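Local structure of aminotransferase class I and II (3OP7) at residues A[10-13]-A[14-18]; A[49-52]-A[53-57]; A[94-97]-A[98-102]; A[234-238]-A[239-243]; A[258-261]-A[262-266]. The protein probably catalyses the transfer of amino groups between amino acids and keto acids, using pyridoxal phosphate held on a lysine as cofactor. All coordinates share one frame; numbering follows the deposited sequence. Where two conformers were deposited one is given.

Contact 1 (A[10-13]-A[14-18]); sequences EEWL and NVHEN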
loop_
_atom_site.group_PDB
_atom_site.type_symbol
_atom_site.label_atom_id
_atom_site.label_comp_id
_atom_site.label_asym_id
_atom_site.label_seq_id
_atom_site.Cartn_x
_atom_site.Cartn_y
_atom_site.Cartn_z
ATOM N N GLU A 10 5.488 -7.606 13.665
ATOM C CA GLU A 10 6.102 -6.312 13.321
ATOM C C GLU A 10 6.740 -5.569 14.516
ATOM O O GLU A 10 7.888 -5.082 14.461
ATOM C CB GLU A 10 5.045 -5.391 12.625
ATOM C CG GLU A 10 5.615 -4.085 12.151
ATOM C CD GLU A 10 4.562 -3.199 11.405
ATOM O OE1 GLU A 10 3.394 -3.581 11.368
ATOM O OE2 GLU A 10 4.971 -2.134 10.887
ATOM N N GLU A 11 6.003 -5.482 15.621
ATOM C CA GLU A 11 6.478 -4.781 16.791
ATOM C C GLU A 11 7.755 -5.494 17.305
ATOM O O GLU A 11 8.748 -4.856 17.654
ATOM C CB GLU A 11 5.377 -4.776 17.867
ATOM C CG GLU A 11 5.679 -3.862 19.087
ATOM C CD GLU A 11 6.547 -4.527 20.171
ATOM O OE1 GLU A 11 6.556 -5.783 20.252
ATOM O OE2 GLU A 11 7.241 -3.792 20.939
ATOM N N TRP A 12 7.709 -6.822 17.340
ATOM C CA TRP A 12 8.885 -7.607 17.777
ATOM C C TRP A 12 10.094 -7.310 16.886
ATOM O O TRP A 12 11.155 -6.982 17.407
ATOM C CB TRP A 12 8.566 -9.094 17.724
ATOM C CG TRP A 12 9.754 -9.966 17.937
ATOM C CD1 TRP A 12 10.474 -10.611 16.974
ATOM C CD2 TRP A 12 10.313 -10.342 19.191
ATOM N NE1 TRP A 12 11.493 -11.347 17.569
ATOM C CE2 TRP A 12 11.413 -11.187 18.928
ATOM C CE3 TRP A 12 10.031 -9.992 20.513
ATOM C CZ2 TRP A 12 12.209 -11.721 19.957
ATOM C CZ3 TRP A 12 10.799 -10.532 21.534
ATOM C CH2 TRP A 12 11.893 -11.372 21.244
ATOM N N LEU A 13 9.910 -7.426 15.569
ATOM C CA LEU A 13 10.987 -7.138 14.613
ATOM C C LEU A 13 11.454 -5.679 14.686
ATOM O O LEU A 13 12.673 -5.421 14.672
ATOM C CB LEU A 13 10.616 -7.522 13.190
ATOM C CG LEU A 13 10.335 -9.009 12.973
ATOM C CD1 LEU A 13 9.806 -9.332 11.600
ATOM C CD2 LEU A 13 11.609 -9.873 13.320
ATOM N N ASN A 14 10.520 -4.714 14.760
ATOM C CA ASN A 14 10.928 -3.313 14.914
ATOM C C ASN A 14 11.927 -3.123 16.059
ATOM O O ASN A 14 12.939 -2.418 15.919
ATOM C CB ASN A 14 9.725 -2.399 15.189
ATOM C CG ASN A 14 8.879 -2.135 13.969
ATOM O OD1 ASN A 14 9.292 -2.356 12.825
ATOM N ND2 ASN A 14 7.664 -1.663 14.206
ATOM N N VAL A 15 11.643 -3.750 17.207
ATOM C CA VAL A 15 12.470 -3.573 18.397
ATOM C C VAL A 15 13.810 -4.333 18.291
ATOM O O VAL A 15 14.847 -3.797 18.707
ATOM C CB VAL A 15 11.737 -3.967 19.695
ATOM C CG1 VAL A 15 12.684 -3.911 20.926
ATOM C CG2 VAL A 15 10.549 -3.071 19.945
ATOM N N HIS A 16 13.809 -5.517 17.687
ATOM C CA HIS A 16 14.946 -6.453 17.836
ATOM C C HIS A 16 15.768 -6.777 16.594
ATOM O O HIS A 16 16.864 -7.304 16.725
ATOM C CB HIS A 16 14.476 -7.777 18.481
ATOM C CG HIS A 16 13.867 -7.589 19.825
ATOM N ND1 HIS A 16 14.575 -7.112 20.906
ATOM C CD2 HIS A 16 12.606 -7.799 20.260
ATOM C CE1 HIS A 16 13.766 -7.028 21.949
ATOM N NE2 HIS A 16 12.564 -7.433 21.577
ATOM N N GLU A 17 15.279 -6.443 15.407
ATOM C CA GLU A 17 15.946 -6.840 14.156
ATOM C C GLU A 17 17.406 -6.299 14.066
ATOM O O GLU A 17 18.302 -7.002 13.567
ATOM C CB GLU A 17 15.152 -6.344 12.945
ATOM C CG GLU A 17 14.896 -7.389 11.891
ATOM C CD GLU A 17 13.880 -6.907 10.797
ATOM O OE1 GLU A 17 13.490 -5.698 10.753
ATOM O OE2 GLU A 17 13.473 -7.763 9.971
ATOM N N ASN A 18 17.630 -5.091 14.601
ATOM C CA ASN A 18 18.964 -4.458 14.589
ATOM C C ASN A 18 19.935 -5.056 15.593
ATOM O O ASN A 18 21.136 -4.734 15.582
ATOM C CB ASN A 18 18.838 -2.961 14.904
ATOM C CG ASN A 18 18.309 -2.168 13.738
ATOM O OD1 ASN A 18 18.064 -2.702 12.660
ATOM N ND2 ASN A 18 18.162 -0.857 13.946
HETATM O O HOH W 1 7.531 -1.871 10.754
#
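Asn-14 sits one turn after Glu-10 on the same helix. Its backbone N donates to Glu-10 O at 2.7 Å. The two side chains also meet through water 1, which lies 2.6 Å from Glu-10 OE2 and 2.8 Å from Asn-14 OD1. Their planes stand 70° apart. Both polar ends are held by the second subunit: Glu-10 OE1 takes the backbone N of Asp-249, and Asn-14 ND2 donates to the backbone O of Arg-245 and to Asp-246 there. Val-15 donates its backbone N to Glu-11 O. Its CG2 lies alongside the carboxylate of Glu-11, whose OE1 forms a salt bridge with Arg-339. This is the amino-terminal helix 8-16, one face of which meets the other subunit. His-16, one turn after Trp-12, makes an edge-to-face pair with it. The histidine edge is turned to the indole face, with His-16 CD2 3.4 Å from Trp-12 CE3 and the planes at 52°. The indole CG is anti to the backbone N (chi1 171°), which sends the ring along the helix toward His-16. Trp-12 NE1 donates to Leu-334 O. Glu-17 N bonds to Leu-13 O at 2.9 Å, and Glu-17 CD lies 4.1 Å from Leu-13 CB.

Contact 2 (A[49-52]-A[53-57]); sequences YKKL and QGTKL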
loop_
_atom_site.group_PDB
_atom_site.type_symbol
_atom_site.label_atom_id
_atom_site.label_comp_id
_atom_site.label_asym_id
_atom_site.label_seq_id
_atom_site.Cartn_x
_atom_site.Cartn_y
_atom_site.Cartn_z
ATOM N N TYR A 49 17.783 -2.122 -19.019
ATOM C CA TYR A 49 17.992 -0.740 -18.569
ATOM C C TYR A 49 17.591 0.281 -19.624
ATOM O O TYR A 49 17.111 1.354 -19.283
ATOM C CB TYR A 49 19.420 -0.503 -18.141
ATOM C CG TYR A 49 19.802 -1.305 -16.898
ATOM C CD1 TYR A 49 19.011 -1.292 -15.768
ATOM C CD2 TYR A 49 20.976 -2.059 -16.869
ATOM C CE1 TYR A 49 19.353 -2.060 -14.627
ATOM C CE2 TYR A 49 21.327 -2.780 -15.761
ATOM C CZ TYR A 49 20.540 -2.797 -14.663
ATOM O OH TYR A 49 20.936 -3.519 -13.581
ATOM N N LYS A 50 17.815 -0.057 -20.886
ATOM C CA LYS A 50 17.410 0.817 -21.976
ATOM C C LYS A 50 15.898 1.005 -21.954
ATOM O O LYS A 50 15.426 2.124 -22.081
ATOM C CB LYS A 50 17.867 0.273 -23.341
ATOM C CG LYS A 50 17.727 1.305 -24.467
ATOM C CD LYS A 50 18.649 0.971 -25.676
ATOM C CE LYS A 50 18.685 2.074 -26.749
ATOM N NZ LYS A 50 19.826 1.873 -27.728
ATOM N N LYS A 51 15.151 -0.074 -21.796
ATOM C CA LYS A 51 13.705 0.003 -21.755
ATOM C C LYS A 51 13.276 0.821 -20.523
ATOM O O LYS A 51 12.499 1.760 -20.621
ATOM C CB LYS A 51 13.096 -1.383 -21.698
ATOM C CG LYS A 51 11.547 -1.404 -21.608
ATOM C CD LYS A 51 11.114 -2.798 -21.938
ATOM C CE LYS A 51 9.662 -3.070 -21.643
ATOM N NZ LYS A 51 9.493 -4.560 -21.848
ATOM N N LEU A 52 13.837 0.467 -19.367
ATOM C CA LEU A 52 13.502 1.152 -18.120
ATOM C C LEU A 52 13.761 2.642 -18.203
ATOM O O LEU A 52 12.915 3.428 -17.794
ATOM C CB LEU A 52 14.309 0.575 -16.965
ATOM C CG LEU A 52 14.196 1.358 -15.651
ATOM C CD1 LEU A 52 12.778 1.262 -15.099
ATOM C CD2 LEU A 52 15.274 0.864 -14.621
ATOM N N GLN A 53 14.933 3.006 -18.692
ATOM C CA GLN A 53 15.459 4.374 -18.625
ATOM C C GLN A 53 14.587 5.398 -19.359
ATOM O O GLN A 53 14.510 6.559 -18.974
ATOM C CB GLN A 53 16.867 4.384 -19.213
ATOM C CG GLN A 53 17.559 5.712 -19.242
ATOM C CD GLN A 53 19.088 5.606 -19.310
ATOM O OE1 GLN A 53 19.678 4.679 -18.749
ATOM N NE2 GLN A 53 19.726 6.572 -20.002
ATOM N N GLY A 54 13.923 4.926 -20.400
ATOM C CA GLY A 54 13.039 5.758 -21.194
ATOM C C GLY A 54 11.566 5.655 -20.885
ATOM O O GLY A 54 10.751 6.307 -21.580
ATOM N N THR A 55 11.216 4.885 -19.854
ATOM C CA THR A 55 9.823 4.705 -19.444
ATOM C C THR A 55 9.429 5.847 -18.507
ATOM O O THR A 55 10.057 6.065 -17.490
ATOM C CB THR A 55 9.587 3.328 -18.823
ATOM O OG1 THR A 55 9.922 2.326 -19.781
ATOM C CG2 THR A 55 8.139 3.130 -18.373
ATOM N N LYS A 56 8.359 6.553 -18.833
ATOM C CA LYS A 56 7.849 7.592 -17.924
ATOM C C LYS A 56 7.467 6.955 -16.582
ATOM O O LYS A 56 6.773 5.927 -16.528
ATOM C CB LYS A 56 6.626 8.256 -18.528
ATOM C CG LYS A 56 6.961 9.182 -19.659
ATOM C CD LYS A 56 5.702 9.811 -20.216
ATOM C CE LYS A 56 5.920 10.441 -21.588
ATOM N NZ LYS A 56 7.007 11.465 -21.600
ATOM N N LEU A 57 7.933 7.564 -15.496
ATOM C CA LEU A 57 7.595 7.074 -14.153
ATOM C C LEU A 57 6.296 7.842 -13.754
ATOM O O LEU A 57 6.193 8.509 -12.699
ATOM C CB LEU A 57 8.770 7.307 -13.205
ATOM C CG LEU A 57 10.051 6.557 -13.580
ATOM C CD1 LEU A 57 11.238 7.041 -12.711
ATOM C CD2 LEU A 57 9.811 5.047 -13.440
HETATM O O HOH W 2 12.221 5.577 -16.131
#
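Gln-53 N donates to Tyr-49 O at 2.8 Å, a helical i to i+4 backbone bond. Gly-54 N reaches Lys-51 O only weakly. Thr-55 N then bonds to Leu-52 O at 3.0 Å, a three-residue step that closes a tighter turn. The donor stands 59° out of the carbonyl plane.

One side-chain bond joins in. Thr-55 OG1 donates to Lys-51 O at 2.8 Å, coming from above the carbonyl plane. The hydroxyl lies beside its own backbone N (chi1 -59°), which turns it back to the helix end. Thr-55 thus grips two successive carbonyls of the last turn, one by its hydroxyl and one by its backbone N.

Water 2 adds a bridge. It donates to Leu-52 O at 2.8 Å and to Thr-55 O at 2.6 Å. This is a helix C-terminus at the subunit interface, where a hydroxyl, a backbone N and a water take up the final carbonyls.

No apolar side-chain pair is made across the turn. The polar ends of Tyr-49 and Gln-53 turn to the second subunit, where Tyr-49 OH pairs with Gln-53 and Gln-53 OE1 with Tyr-49.

The turn ends helix 45-53 and starts the loop toward helix 66-73. Leu-52 and Thr-55 lean on helix 257-268, on Phe-258 and Val-257, while Tyr-49 stacks on Tyr-49 of the second subunit.

Contact 3 (A[94-97]-A[98-102]); sequences NLLV and LYSLI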
loop_
_atom_site.group_PDB
_atom_site.type_symbol
_atom_site.label_atom_id
_atom_site.label_comp_id
_atom_site.label_asym_id
_atom_site.label_seq_id
_atom_site.Cartn_x
_atom_site.Cartn_y
_atom_site.Cartn_z
ATOM N N ASN A 94 -4.342 -8.620 0.414
ATOM C CA ASN A 94 -5.226 -8.950 1.543
ATOM C C ASN A 94 -6.023 -7.745 2.001
ATOM O O ASN A 94 -7.233 -7.874 2.255
ATOM C CB ASN A 94 -4.451 -9.540 2.763
ATOM C CG ASN A 94 -3.945 -10.936 2.560
ATOM O OD1 ASN A 94 -4.571 -11.779 1.890
ATOM N ND2 ASN A 94 -2.864 -11.263 3.281
ATOM N N LEU A 95 -5.359 -6.595 2.153
ATOM C CA LEU A 95 -6.031 -5.390 2.590
ATOM C C LEU A 95 -7.097 -4.989 1.584
ATOM O O LEU A 95 -8.216 -4.613 1.968
ATOM C CB LEU A 95 -5.037 -4.245 2.742
ATOM C CG LEU A 95 -5.677 -2.905 3.143
ATOM C CD1 LEU A 95 -6.485 -3.016 4.431
ATOM C CD2 LEU A 95 -4.602 -1.841 3.215
ATOM N N LEU A 96 -6.759 -4.986 0.304
ATOM C CA LEU A 96 -7.738 -4.588 -0.724
ATOM C C LEU A 96 -8.994 -5.482 -0.672
ATOM O O LEU A 96 -10.129 -4.983 -0.751
ATOM C CB LEU A 96 -7.129 -4.684 -2.088
ATOM C CG LEU A 96 -8.037 -4.351 -3.293
ATOM C CD1 LEU A 96 -8.598 -2.914 -3.186
ATOM C CD2 LEU A 96 -7.260 -4.593 -4.611
ATOM N N VAL A 97 -8.792 -6.781 -0.541
ATOM C CA VAL A 97 -9.931 -7.731 -0.491
ATOM C C VAL A 97 -10.832 -7.409 0.717
ATOM O O VAL A 97 -12.058 -7.193 0.584
ATOM C CB VAL A 97 -9.488 -9.190 -0.449
ATOM C CG1 VAL A 97 -10.709 -10.180 -0.195
ATOM C CG2 VAL A 97 -8.799 -9.533 -1.775
ATOM N N LEU A 98 -10.219 -7.336 1.898
ATOM C CA LEU A 98 -10.980 -7.174 3.129
ATOM C C LEU A 98 -11.622 -5.810 3.218
ATOM O O LEU A 98 -12.795 -5.655 3.560
ATOM C CB LEU A 98 -10.054 -7.489 4.328
ATOM C CG LEU A 98 -9.549 -8.945 4.340
ATOM C CD1 LEU A 98 -8.304 -9.084 5.217
ATOM C CD2 LEU A 98 -10.664 -9.884 4.823
ATOM N N TYR A 99 -10.863 -4.796 2.879
ATOM C CA TYR A 99 -11.388 -3.456 2.980
ATOM C C TYR A 99 -12.556 -3.234 1.994
ATOM O O TYR A 99 -13.538 -2.529 2.316
ATOM C CB TYR A 99 -10.253 -2.478 2.768
ATOM C CG TYR A 99 -10.418 -1.104 3.334
ATOM C CD1 TYR A 99 -11.276 -0.839 4.384
ATOM C CD2 TYR A 99 -9.732 -0.049 2.797
ATOM C CE1 TYR A 99 -11.443 0.457 4.881
ATOM C CE2 TYR A 99 -9.883 1.241 3.305
ATOM C CZ TYR A 99 -10.728 1.478 4.347
ATOM O OH TYR A 99 -10.886 2.779 4.807
ATOM N N SER A 100 -12.475 -3.829 0.809
ATOM C CA SER A 100 -13.485 -3.662 -0.230
ATOM C C SER A 100 -14.765 -4.409 0.146
ATOM O O SER A 100 -15.889 -3.894 -0.075
ATOM C CB SER A 100 -12.960 -4.203 -1.574
ATOM O OG SER A 100 -11.929 -3.385 -2.086
ATOM N N LEU A 101 -14.613 -5.622 0.674
ATOM C CA LEU A 101 -15.740 -6.533 0.781
ATOM C C LEU A 101 -16.394 -6.633 2.142
ATOM O O LEU A 101 -17.554 -7.036 2.221
ATOM C CB LEU A 101 -15.352 -7.948 0.286
ATOM C CG LEU A 101 -14.898 -7.991 -1.173
ATOM C CD1 LEU A 101 -14.405 -9.419 -1.472
ATOM C CD2 LEU A 101 -16.002 -7.541 -2.154
ATOM N N ILE A 102 -15.675 -6.317 3.204
ATOM C CA ILE A 102 -16.183 -6.572 4.538
ATOM C C ILE A 102 -16.918 -5.348 5.051
ATOM O O ILE A 102 -16.385 -4.229 5.029
ATOM C CB ILE A 102 -15.063 -7.002 5.501
ATOM C CG1 ILE A 102 -14.470 -8.339 5.067
ATOM C CG2 ILE A 102 -15.578 -7.121 6.959
ATOM C CD1 ILE A 102 -15.490 -9.480 4.809
#
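Ser-100 turns its hydroxyl back along the helix onto Leu-96. A chi1 of -70° sets OG anti to the carbonyl carbon, and from there Ser-100 OG donates to Leu-96 O at 2.8 Å. Ser-100 N bonds to Leu-96 O at 3.0 Å. The two donors come from opposite faces of the carbonyl plane, so one residue grips that oxygen twice. Leu-96 CD1 lies 3.5 Å from Ser-100 OG. On another side of the helix, Leu-95 and Tyr-99 run side by side and point the same way, with CD1 of Leu-95 4.2 Å from CB of Tyr-99. This side faces the dimer partner: Leu-95 packs on Leu-95 and Tyr-99 OH bonds to Ser-124, both of the second subunit. Helix 89-101 covers the large mixed sheet of the aminotransferase fold, touching strands 157-161 and 214-219. Val-97 and Leu-101 look toward those strands. Their side chains slant across each other, CG1 of Val-97 4.0 Å from CD1 of Leu-101, and both rest on Met-157 and Ile-215.

Contact 4 (A[234-238]-A[239-243]); sequences VAANH and QVTDI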
loop_
_atom_site.group_PDB
_atom_site.type_symbol
_atom_site.label_atom_id
_atom_site.label_comp_id
_atom_site.label_asym_id
_atom_site.label_seq_id
_atom_site.Cartn_x
_atom_site.Cartn_y
_atom_site.Cartn_z
ATOM N N VAL A 234 -4.306 -10.110 -6.512
ATOM C CA VAL A 234 -5.516 -10.857 -6.233
ATOM C C VAL A 234 -6.017 -11.529 -7.513
ATOM O O VAL A 234 -6.023 -10.880 -8.591
ATOM C CB VAL A 234 -6.621 -9.907 -5.736
ATOM C CG1 VAL A 234 -7.885 -10.693 -5.363
ATOM C CG2 VAL A 234 -6.099 -9.048 -4.595
ATOM N N ALA A 235 -6.434 -12.788 -7.389
ATOM C CA ALA A 235 -7.115 -13.503 -8.438
ATOM C C ALA A 235 -8.505 -13.800 -7.905
ATOM O O ALA A 235 -8.642 -14.361 -6.841
ATOM C CB ALA A 235 -6.396 -14.788 -8.823
ATOM N N ALA A 236 -9.546 -13.401 -8.621
ATOM C CA ALA A 236 -10.910 -13.624 -8.135
ATOM C C ALA A 236 -11.865 -13.760 -9.317
ATOM O O ALA A 236 -11.479 -13.531 -10.465
ATOM C CB ALA A 236 -11.334 -12.469 -7.245
ATOM N N ASN A 237 -13.118 -14.128 -9.052
ATOM C CA ASN A 237 -14.111 -14.086 -10.151
ATOM C C ASN A 237 -14.334 -12.681 -10.704
ATOM O O ASN A 237 -13.930 -11.677 -10.109
ATOM C CB ASN A 237 -15.427 -14.774 -9.806
ATOM C CG ASN A 237 -16.251 -14.035 -8.762
ATOM O OD1 ASN A 237 -16.348 -12.803 -8.783
ATOM N ND2 ASN A 237 -16.965 -14.808 -7.917
ATOM N N HIS A 238 -15.003 -12.611 -11.858
ATOM C CA HIS A 238 -15.208 -11.308 -12.543
ATOM C C HIS A 238 -15.965 -10.321 -11.672
ATOM O O HIS A 238 -15.664 -9.125 -11.664
ATOM C CB HIS A 238 -15.974 -11.500 -13.867
ATOM C CG HIS A 238 -16.244 -10.223 -14.609
ATOM N ND1 HIS A 238 -15.259 -9.518 -15.268
ATOM C CD2 HIS A 238 -17.391 -9.526 -14.795
ATOM C CE1 HIS A 238 -15.789 -8.447 -15.835
ATOM N NE2 HIS A 238 -17.078 -8.425 -15.558
ATOM N N GLN A 239 -16.966 -10.806 -10.921
ATOM C CA GLN A 239 -17.774 -9.919 -10.088
ATOM C C GLN A 239 -16.928 -9.301 -8.966
ATOM O O GLN A 239 -16.967 -8.079 -8.733
ATOM C CB GLN A 239 -18.963 -10.686 -9.497
ATOM C CG GLN A 239 -20.073 -11.015 -10.498
ATOM C CD GLN A 239 -20.999 -12.096 -9.967
ATOM O OE1 GLN A 239 -20.543 -13.146 -9.512
ATOM N NE2 GLN A 239 -22.302 -11.837 -10.008
ATOM N N VAL A 240 -16.162 -10.141 -8.270
ATOM C CA VAL A 240 -15.307 -9.636 -7.197
ATOM C C VAL A 240 -14.248 -8.680 -7.742
ATOM O O VAL A 240 -14.018 -7.571 -7.202
ATOM C CB VAL A 240 -14.639 -10.771 -6.411
ATOM C CG1 VAL A 240 -13.501 -10.201 -5.507
ATOM C CG2 VAL A 240 -15.752 -11.505 -5.567
ATOM N N THR A 241 -13.619 -9.078 -8.840
ATOM C CA THR A 241 -12.588 -8.245 -9.464
ATOM C C THR A 241 -13.143 -6.874 -9.789
ATOM O O THR A 241 -12.516 -5.820 -9.545
ATOM C CB THR A 241 -12.007 -8.922 -10.721
ATOM O OG1 THR A 241 -11.408 -10.173 -10.324
ATOM C CG2 THR A 241 -10.904 -8.088 -11.351
ATOM N N ASP A 242 -14.343 -6.872 -10.345
ATOM C CA ASP A 242 -14.994 -5.577 -10.654
ATOM C C ASP A 242 -15.265 -4.713 -9.427
ATOM O O ASP A 242 -15.230 -3.484 -9.541
ATOM C CB ASP A 242 -16.329 -5.772 -11.359
ATOM C CG ASP A 242 -16.198 -5.925 -12.868
ATOM O OD1 ASP A 242 -15.145 -5.546 -13.414
ATOM O OD2 ASP A 242 -17.179 -6.410 -13.515
ATOM N N ILE A 243 -15.579 -5.323 -8.282
ATOM C CA ILE A 243 -15.754 -4.546 -7.051
ATOM C C ILE A 243 -14.433 -3.943 -6.604
ATOM O O ILE A 243 -14.307 -2.711 -6.409
ATOM C CB ILE A 243 -16.352 -5.386 -5.937
ATOM C CG1 ILE A 243 -17.787 -5.806 -6.263
ATOM C CG2 ILE A 243 -16.287 -4.642 -4.626
ATOM C CD1 ILE A 243 -18.359 -6.865 -5.323
HETATM O O HOH W 3 -8.975 -9.815 -8.697
HETATM O O HOH W 4 -19.180 -13.554 -6.392
#
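Asn-237 O is gripped twice by Thr-241. Thr-241 N donates to Asn-237 O at 2.9 Å, nearly in line with the carbonyl bond. Thr-241 OG1 also donates to Asn-237 O at 2.9 Å, from 49° out of the carbonyl plane. Water 3 donates to that same hydroxyl oxygen.

Asn-237 is the N-cap of the helix. Asn-237 OD1 takes Val-240 N at 2.7 Å, with an almost straight N-H...O angle of 174°. CG sits between the backbone N and the carbonyl carbon (chi1 70°), which brings OD1 over the first turn. The other end of the amide is held as well: ND2 donates to Asp-212 O and to water 4.

His-238 and Asp-242 come together at the outer side of the turn. In the modelled conformer of His-238, Asp-242 OD2 lies over one face of the imidazole, but this close approach is doubtful. Asp-242 OD1 makes a salt bridge with Arg-245.

On the inner side Ala-236 CB packs on Val-240 CG1 at 3.6 Å. The segment carries the chain from strand 232-235, between strands 84-87 and 214-219 of the mixed sheet, into helix 238-244. Val-234 and Ile-243 both lean on helix 89-101.

Contact 5 (A[258-261]-A[262-266]); sequences FDDL and VAQLA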
loop_
_atom_site.group_PDB
_atom_site.type_symbol
_atom_site.label_atom_id
_atom_site.label_comp_id
_atom_site.label_asym_id
_atom_site.label_seq_id
_atom_site.Cartn_x
_atom_site.Cartn_y
_atom_site.Cartn_z
ATOM N N PHE A 258 8.812 0.312 -12.199
ATOM C CA PHE A 258 9.975 -0.585 -12.227
ATOM C C PHE A 258 9.567 -1.879 -11.601
ATOM O O PHE A 258 9.944 -2.947 -12.071
ATOM C CB PHE A 258 11.140 0.027 -11.452
ATOM C CG PHE A 258 12.238 -0.907 -11.108
ATOM C CD1 PHE A 258 12.172 -1.653 -9.942
ATOM C CD2 PHE A 258 13.362 -1.056 -11.928
ATOM C CE1 PHE A 258 13.205 -2.494 -9.581
ATOM C CE2 PHE A 258 14.405 -1.930 -11.550
ATOM C CZ PHE A 258 14.310 -2.617 -10.380
ATOM N N ASP A 259 8.769 -1.787 -10.552
ATOM C CA ASP A 259 8.369 -2.997 -9.813
ATOM C C ASP A 259 7.601 -4.000 -10.723
ATOM O O ASP A 259 7.855 -5.212 -10.764
ATOM C CB ASP A 259 7.578 -2.607 -8.570
ATOM C CG ASP A 259 8.353 -1.693 -7.629
ATOM O OD1 ASP A 259 9.594 -1.821 -7.552
ATOM O OD2 ASP A 259 7.673 -0.839 -6.962
ATOM N N ASP A 260 6.634 -3.484 -11.477
ATOM C CA ASP A 260 5.923 -4.260 -12.467
ATOM C C ASP A 260 6.849 -4.803 -13.581
ATOM O O ASP A 260 6.666 -5.916 -14.053
ATOM C CB ASP A 260 4.751 -3.457 -13.045
ATOM C CG ASP A 260 4.165 -4.107 -14.295
ATOM O OD1 ASP A 260 3.258 -4.943 -14.189
ATOM O OD2 ASP A 260 4.633 -3.724 -15.383
ATOM N N LEU A 261 7.816 -4.001 -14.041
ATOM C CA LEU A 261 8.783 -4.437 -15.073
ATOM C C LEU A 261 9.571 -5.650 -14.588
ATOM O O LEU A 261 9.728 -6.640 -15.326
ATOM C CB LEU A 261 9.750 -3.307 -15.403
ATOM C CG LEU A 261 9.951 -2.725 -16.795
ATOM C CD1 LEU A 261 11.432 -2.460 -16.968
ATOM C CD2 LEU A 261 9.353 -3.545 -17.989
ATOM N N VAL A 262 10.078 -5.579 -13.358
ATOM C CA VAL A 262 10.803 -6.717 -12.773
ATOM C C VAL A 262 9.854 -7.892 -12.611
ATOM O O VAL A 262 10.235 -9.033 -12.904
ATOM C CB VAL A 262 11.479 -6.378 -11.420
ATOM C CG1 VAL A 262 12.126 -7.623 -10.789
ATOM C CG2 VAL A 262 12.502 -5.226 -11.614
ATOM N N ALA A 263 8.611 -7.620 -12.214
ATOM C CA ALA A 263 7.646 -8.727 -12.022
ATOM C C ALA A 263 7.409 -9.454 -13.356
ATOM O O ALA A 263 7.308 -10.652 -13.364
ATOM C CB ALA A 263 6.308 -8.202 -11.453
ATOM N N GLN A 264 7.302 -8.697 -14.460
ATOM C CA GLN A 264 7.076 -9.293 -15.783
ATOM C C GLN A 264 8.229 -10.293 -16.080
ATOM O O GLN A 264 8.021 -11.410 -16.542
ATOM C CB GLN A 264 7.072 -8.225 -16.872
ATOM C CG GLN A 264 5.849 -7.304 -16.908
ATOM C CD GLN A 264 5.931 -6.281 -18.023
ATOM O OE1 GLN A 264 6.193 -6.618 -19.186
ATOM N NE2 GLN A 264 5.750 -5.037 -17.674
ATOM N N LEU A 265 9.453 -9.809 -15.886
ATOM C CA LEU A 265 10.657 -10.637 -16.092
ATOM C C LEU A 265 10.681 -11.879 -15.190
ATOM O O LEU A 265 10.941 -13.007 -15.674
ATOM C CB LEU A 265 11.902 -9.778 -15.880
ATOM C CG LEU A 265 13.260 -10.456 -16.070
ATOM C CD1 LEU A 265 13.405 -11.061 -17.486
ATOM C CD2 LEU A 265 14.355 -9.411 -15.810
ATOM N N ALA A 266 10.433 -11.714 -13.892
ATOM C CA ALA A 266 10.420 -12.836 -12.959
ATOM C C ALA A 266 9.353 -13.852 -13.316
ATOM O O ALA A 266 9.615 -15.073 -13.352
ATOM C CB ALA A 266 10.232 -12.352 -11.500
#
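Phe-258 offers one ring face to Val-262, one turn on. Val-262 CG2 stands 3.6 Å from the centroid of the Phe-258 ring, a CH-pi contact 23° off the normal. Val-262 CG2 is nearest Phe-258 CZ, at 3.4 Å. With Phe-258 CG pointing opposite to its backbone N, the ring reaches this methyl. Val-262 N also bonds to Phe-258 O at 2.9 Å. Asp-259 O accepts Ala-263 N at 2.9 Å. Asp-260 and Gln-264 are tied twice. Gln-264 N donates to Asp-260 O, and Gln-264 NE2 donates to Asp-260 OD2 at 2.9 Å. The amide meets OD2 on its syn side, 35° out of the carboxylate plane, and the two planes are 53° apart. The other oxygen, OD1, accepts from Gln-86 and Ser-65, so both oxygens of the buried carboxylate are held. Leu-261 O accepts Leu-265 N at 3.2 Å. Helix 257-268 is packed on several sides within the fold. Leu-261 and Val-262 touch Phe-48 of helix 45-53, Leu-265 meets helix 34-41, and Ala-263 meets Phe-68 of helix 66-73. Phe-258 stacks on Phe-258 of the second subunit.

The contacts follow one another along the chain in numerical order. They fall into two touching pairs and one outlier. Contacts 2 and 5 have centres 12 Å apart, and helices 45-53 and 257-268 pack together there through Leu-52 and Phe-258. Contacts 3 and 4 are also 12 Å apart between centres. Helix 89-101 meets strand 232-235 and helix 238-244 there, beside the large mixed sheet. Contact 1 stands apart on the amino-terminal helix, its centre 27 Å or more from the others. Contacts 1, 2, 3 and 5 all touch the second subunit, so widely spaced parts of the chain help build the dimer.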